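2-c-methyl-d-erythritol 4-phosphate cytidylyltransferase (Streptococcus pneumoniae, PDB 2VSH) catalyses the transfer of the cytidylyl group of CTP to D-ribitol 5-phosphate, making activated CDP-ribitol for teichoic acid precursors. Local coordinates at residues Gln172-Leu186 with Thr195-Asp207. Residues are numbered along the deposited sequence; the frame is centred on the assembly and turned at random.
Sequences QTFRCKDFMDLYGSL and TDACKIFVIKGKD
F201 reaches out from helix 197-203 to where strand 172-175 runs directly into helix 176-184. L182 CD1 sits over one face of the F201 ring, 3.9 Å from its centroid and 16° off the normal, a CH-pi contact. D178 CB lies at the edge of this ring, while F201 CZ comes within 3.6 Å of F174 CB. The F174 and F201 rings lie almost parallel yet are displaced so far that little of one is above the other. With CG wedged between its backbone N and carbonyl carbon (chi1 41°), F174 also brings CE2 to 3.7 Å from A197 CB; the small methyl lets the strand's aromatic ring come close to the helix. Farther along, I200 puts its CD1 against L186 CD1 and the edge of Y183, and its CG2 against L182 CB, so its branches meet both the helix that crosses at 73° and the loop after it.

Toward solvent the packing gives way to the long aliphatic arms of K204 and K206, which lie on L182 CD2 and carry their amines to the surface. K204 runs past L182 in the opposite sense, and its NZ donates to S185 OG (3.1 Å). That hydroxyl in turn donates to L182 O, which also accepts from S185 N. G205, at positive phi, is the C-prime residue of a Schellman motif closed by K206 N to F201 O. At the opposite end of the helix, D196 N-caps it by accepting from K199 N. The end of sheet strand 165-175, helix 176-184 and helix 197-203 thus pack together on the mixed sheet of the GT-A-type cytidylyltransferase fold.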
loop_
_atom_site.group_PDB
_atom_site.type_symbol
_atom_site.label_atom_id
_atom_site.label_comp_id
_atom_site.label_asym_id
_atom_site.label_seq_id
_atom_site.Cartn_x
_atom_site.Cartn_y
_atom_site.Cartn_z
ATOM N N GLN A 172 -5.185 16.344 6.118
ATOM C CA GLN A 172 -6.017 16.087 7.270
ATOM C C GLN A 172 -6.318 17.459 7.862
ATOM O O GLN A 172 -5.402 18.233 8.169
ATOM C CB GLN A 172 -5.293 15.184 8.269
ATOM C CG GLN A 172 -4.898 13.848 7.677
ATOM C CD GLN A 172 -4.241 12.886 8.665
ATOM O OE1 GLN A 172 -4.482 11.684 8.609
ATOM N NE2 GLN A 172 -3.401 13.406 9.554
ATOM N N THR A 173 -7.605 17.761 8.002
ATOM C CA THR A 173 -8.059 19.129 8.242
ATOM C C THR A 173 -8.966 19.209 9.474
ATOM O O THR A 173 -9.835 18.363 9.683
ATOM C CB THR A 173 -8.781 19.681 6.976
ATOM O OG1 THR A 173 -7.865 19.631 5.875
ATOM C CG2 THR A 173 -9.272 21.123 7.172
ATOM N N PHE A 174 -8.746 20.234 10.294
ATOM C CA PHE A 174 -9.452 20.358 11.556
ATOM C C PHE A 174 -9.231 21.733 12.191
ATOM O O PHE A 174 -8.314 22.454 11.818
ATOM C CB PHE A 174 -9.024 19.217 12.522
ATOM C CG PHE A 174 -7.549 18.914 12.502
ATOM C CD1 PHE A 174 -6.634 19.794 13.068
ATOM C CD2 PHE A 174 -7.074 17.743 11.920
ATOM C CE1 PHE A 174 -5.266 19.512 13.032
ATOM C CE2 PHE A 174 -5.719 17.458 11.891
ATOM C CZ PHE A 174 -4.813 18.348 12.444
ATOM N N ARG A 175 -10.070 22.079 13.163
ATOM C CA ARG A 175 -9.907 23.326 13.916
ATOM C C ARG A 175 -8.667 23.203 14.776
ATOM O O ARG A 175 -8.440 22.166 15.407
ATOM C CB ARG A 175 -11.151 23.614 14.758
ATOM C CG ARG A 175 -12.342 24.082 13.921
ATOM C CD ARG A 175 -13.699 23.799 14.559
ATOM N NE ARG A 175 -14.717 23.956 13.520
ATOM C CZ ARG A 175 -15.138 22.994 12.695
ATOM N NH1 ARG A 175 -14.679 21.752 12.777
ATOM N NH2 ARG A 175 -16.036 23.282 11.772
ATOM N N CYS A 176 -7.829 24.237 14.743
ATOM C CA CYS A 176 -6.570 24.261 15.491
ATOM C C CYS A 176 -6.793 24.005 16.978
ATOM O O CYS A 176 -6.092 23.194 17.558
ATOM C CB CYS A 176 -5.891 25.620 15.326
ATOM S SG CYS A 176 -5.390 26.025 13.631
ATOM N N LYS A 177 -7.765 24.708 17.577
ATOM C CA LYS A 177 -8.096 24.563 19.005
ATOM C C LYS A 177 -8.519 23.136 19.324
ATOM O O LYS A 177 -8.079 22.575 20.344
ATOM C CB LYS A 177 -9.201 25.548 19.424
ATOM C CG LYS A 177 -9.436 25.671 20.942
ATOM C CD LYS A 177 -10.695 26.499 21.246
ATOM C CE LYS A 177 -10.989 26.651 22.762
ATOM N NZ LYS A 177 -11.247 25.372 23.502
ATOM N N ASP A 178 -9.338 22.548 18.441
ATOM C CA ASP A 178 -9.803 21.178 18.604
ATOM C C ASP A 178 -8.647 20.187 18.676
ATOM O O ASP A 178 -8.626 19.330 19.566
ATOM C CB ASP A 178 -10.757 20.770 17.486
ATOM C CG ASP A 178 -12.161 21.315 17.683
ATOM O OD1 ASP A 178 -12.377 22.123 18.621
ATOM O OD2 ASP A 178 -13.038 20.933 16.892
ATOM N N PHE A 179 -7.689 20.295 17.756
ATOM C CA PHE A 179 -6.513 19.431 17.818
ATOM C C PHE A 179 -5.740 19.632 19.124
ATOM O O PHE A 179 -5.336 18.657 19.753
ATOM C CB PHE A 179 -5.581 19.645 16.622
ATOM C CG PHE A 179 -4.311 18.847 16.705
ATOM C CD1 PHE A 179 -3.196 19.361 17.371
ATOM C CD2 PHE A 179 -4.232 17.574 16.136
ATOM C CE1 PHE A 179 -2.015 18.633 17.456
ATOM C CE2 PHE A 179 -3.052 16.835 16.215
ATOM C CZ PHE A 179 -1.947 17.359 16.883
ATOM N N MET A 180 -5.517 20.886 19.517
ATOM C CA MET A 180 -4.795 21.164 20.762
ATOM C C MET A 180 -5.454 20.550 21.985
ATOM O O MET A 180 -4.788 19.881 22.774
ATOM C CB MET A 180 -4.574 22.666 20.970
ATOM C CG MET A 180 -3.746 23.302 19.863
ATOM S SD MET A 180 -2.017 22.761 19.828
ATOM C CE MET A 180 -1.289 23.936 20.975
ATOM N N ASP A 181 -6.759 20.777 22.143
ATOM C CA ASP A 181 -7.503 20.207 23.252
ATOM C C ASP A 181 -7.421 18.674 23.339
ATOM O O ASP A 181 -7.147 18.129 24.403
ATOM C CB ASP A 181 -8.962 20.683 23.203
ATOM C CG ASP A 181 -9.095 22.173 23.493
ATOM O OD1 ASP A 181 -8.115 22.758 24.013
ATOM O OD2 ASP A 181 -10.163 22.760 23.210
ATOM N N LEU A 182 -7.651 17.990 22.222
ATOM C CA LEU A 182 -7.661 16.526 22.211
ATOM C C LEU A 182 -6.269 15.928 22.388
ATOM O O LEU A 182 -6.090 14.975 23.142
ATOM C CB LEU A 182 -8.266 16.011 20.908
ATOM C CG LEU A 182 -9.744 16.289 20.676
ATOM C CD1 LEU A 182 -10.124 15.623 19.383
ATOM C CD2 LEU A 182 -10.603 15.778 21.855
ATOM N N TYR A 183 -5.295 16.480 21.666
ATOM C CA TYR A 183 -3.908 16.037 21.766
ATOM C C TYR A 183 -3.367 16.262 23.162
ATOM O O TYR A 183 -2.629 15.426 23.685
ATOM C CB TYR A 183 -3.064 16.788 20.745
ATOM C CG TYR A 183 -1.595 16.424 20.727
ATOM C CD1 TYR A 183 -1.169 15.184 20.260
ATOM C CD2 TYR A 183 -0.632 17.333 21.160
ATOM C CE1 TYR A 183 0.182 14.858 20.233
ATOM C CE2 TYR A 183 0.728 17.010 21.127
ATOM C CZ TYR A 183 1.120 15.777 20.670
ATOM O OH TYR A 183 2.462 15.464 20.642
ATOM N N GLY A 184 -3.754 17.392 23.765
ATOM C CA GLY A 184 -3.323 17.759 25.104
ATOM C C GLY A 184 -3.816 16.813 26.175
ATOM O O GLY A 184 -3.238 16.756 27.249
ATOM N N SER A 185 -4.886 16.073 25.877
ATOM C CA SER A 185 -5.509 15.166 26.844
ATOM C C SER A 185 -4.858 13.780 26.856
ATOM O O SER A 185 -5.307 12.892 27.585
ATOM C CB SER A 185 -7.007 15.028 26.552
ATOM O OG SER A 185 -7.211 14.150 25.454
ATOM N N LEU A 186 -3.801 13.597 26.066
ATOM C CA LEU A 186 -3.184 12.282 25.901
ATOM C C LEU A 186 -1.928 12.136 26.740
ATOM O O LEU A 186 -1.162 13.072 26.875
ATOM C CB LEU A 186 -2.847 12.018 24.421
ATOM C CG LEU A 186 -4.000 12.011 23.401
ATOM C CD1 LEU A 186 -3.477 11.881 21.979
ATOM C CD2 LEU A 186 -5.039 10.926 23.712
ATOM N N THR A 195 -0.534 7.978 16.533
ATOM C CA THR A 195 0.416 8.771 15.766
ATOM C C THR A 195 -0.231 9.587 14.632
ATOM O O THR A 195 0.385 10.513 14.105
ATOM C CB THR A 195 1.520 7.881 15.162
ATOM O OG1 THR A 195 0.914 6.841 14.390
ATOM C CG2 THR A 195 2.374 7.262 16.246
ATOM N N ASP A 196 -1.462 9.234 14.275
ATOM C CA ASP A 196 -2.199 9.879 13.204
ATOM C C ASP A 196 -3.148 10.892 13.821
ATOM O O ASP A 196 -3.805 10.600 14.831
ATOM C CB ASP A 196 -2.956 8.810 12.401
ATOM C CG ASP A 196 -3.797 9.394 11.290
ATOM O OD1 ASP A 196 -3.364 9.376 10.126
ATOM O OD2 ASP A 196 -4.903 9.872 11.574
ATOM N N ALA A 197 -3.223 12.078 13.220
ATOM C CA ALA A 197 -4.018 13.171 13.775
ATOM C C ALA A 197 -5.506 12.830 13.745
ATOM O O ALA A 197 -6.221 13.041 14.728
ATOM C CB ALA A 197 -3.738 14.483 13.023
ATOM N N CYS A 198 -5.968 12.282 12.623
ATOM C CA CYS A 198 -7.368 11.861 12.512
ATOM C C CYS A 198 -7.750 10.765 13.520
ATOM O O CYS A 198 -8.864 10.766 14.045
ATOM C CB CYS A 198 -7.696 11.440 11.079
ATOM S SG CYS A 198 -7.674 12.871 9.938
ATOM N N LYS A 199 -6.831 9.844 13.785
ATOM C CA LYS A 199 -7.034 8.783 14.797
ATOM C C LYS A 199 -7.420 9.352 16.170
ATOM O O LYS A 199 -8.267 8.796 16.863
ATOM C CB LYS A 199 -5.777 7.902 14.902
ATOM C CG LYS A 199 -5.795 6.809 15.971
ATOM C CD LYS A 199 -6.993 5.875 15.840
ATOM C CE LYS A 199 -6.939 4.725 16.833
ATOM N NZ LYS A 199 -5.917 3.701 16.439
ATOM N N ILE A 200 -6.805 10.470 16.546
ATOM C CA ILE A 200 -7.076 11.121 17.827
ATOM C C ILE A 200 -8.518 11.613 17.857
ATOM O O ILE A 200 -9.194 11.437 18.854
ATOM C CB ILE A 200 -6.112 12.292 18.093
ATOM C CG1 ILE A 200 -4.659 11.794 18.154
ATOM C CG2 ILE A 200 -6.474 13.045 19.384
ATOM C CD1 ILE A 200 -3.649 12.931 18.192
ATOM N N PHE A 201 -8.982 12.222 16.763
ATOM C CA PHE A 201 -10.384 12.646 16.655
ATOM C C PHE A 201 -11.319 11.429 16.676
ATOM O O PHE A 201 -12.328 11.428 17.383
ATOM C CB PHE A 201 -10.617 13.512 15.387
ATOM C CG PHE A 201 -10.085 14.938 15.498
ATOM C CD1 PHE A 201 -8.721 15.206 15.332
ATOM C CD2 PHE A 201 -10.948 15.998 15.740
ATOM C CE1 PHE A 201 -8.209 16.526 15.429
ATOM C CE2 PHE A 201 -10.464 17.331 15.843
ATOM C CZ PHE A 201 -9.079 17.586 15.685
ATOM N N VAL A 202 -10.976 10.389 15.913
ATOM C CA VAL A 202 -11.813 9.180 15.822
ATOM C C VAL A 202 -12.017 8.495 17.190
ATOM O O VAL A 202 -13.154 8.193 17.587
ATOM C CB VAL A 202 -11.265 8.197 14.731
ATOM C CG1 VAL A 202 -11.902 6.836 14.814
ATOM C CG2 VAL A 202 -11.483 8.782 13.346
ATOM N N ILE A 203 -10.923 8.298 17.916
ATOM C CA ILE A 203 -10.961 7.610 19.210
ATOM C C ILE A 203 -11.645 8.430 20.308
ATOM O O ILE A 203 -12.149 7.869 21.283
ATOM C CB ILE A 203 -9.550 7.095 19.659
ATOM C CG1 ILE A 203 -9.701 5.981 20.698
ATOM C CG2 ILE A 203 -8.642 8.231 20.168
ATOM C CD1 ILE A 203 -8.436 5.173 20.911
ATOM N N LYS A 204 -11.651 9.751 20.139
ATOM C CA LYS A 204 -12.388 10.648 21.029
ATOM C C LYS A 204 -13.851 10.804 20.643
ATOM O O LYS A 204 -14.543 11.677 21.170
ATOM C CB LYS A 204 -11.701 12.016 21.097
ATOM C CG LYS A 204 -10.325 11.991 21.747
ATOM C CD LYS A 204 -10.405 11.631 23.230
ATOM C CE LYS A 204 -9.048 11.761 23.915
ATOM N NZ LYS A 204 -9.195 11.823 25.409
ATOM N N GLY A 205 -14.324 9.948 19.736
ATOM C CA GLY A 205 -15.733 9.912 19.363
ATOM C C GLY A 205 -16.183 11.060 18.475
ATOM O O GLY A 205 -17.374 11.401 18.459
ATOM N N LYS A 206 -15.245 11.647 17.733
ATOM C CA LYS A 206 -15.546 12.799 16.874
ATOM C C LYS A 206 -15.929 12.387 15.436
ATOM O O LYS A 206 -15.716 11.240 15.028
ATOM C CB LYS A 206 -14.377 13.796 16.852
ATOM C CG LYS A 206 -13.859 14.243 18.228
ATOM C CD LYS A 206 -14.907 15.026 19.021
ATOM C CE LYS A 206 -14.380 15.476 20.382
ATOM N NZ LYS A 206 -15.426 16.252 21.139
ATOM N N ASP A 207 -16.494 13.344 14.691
ATOM C CA ASP A 207 -16.985 13.140 13.331
ATOM C C ASP A 207 -15.912 13.514 12.292
ATOM O O ASP A 207 -15.671 14.697 12.037
ATOM C CB ASP A 207 -18.261 13.967 13.127
ATOM C CG ASP A 207 -18.818 13.878 11.699
ATOM O OD1 ASP A 207 -19.475 14.845 11.255
ATOM O OD2 ASP A 207 -18.610 12.848 11.020
#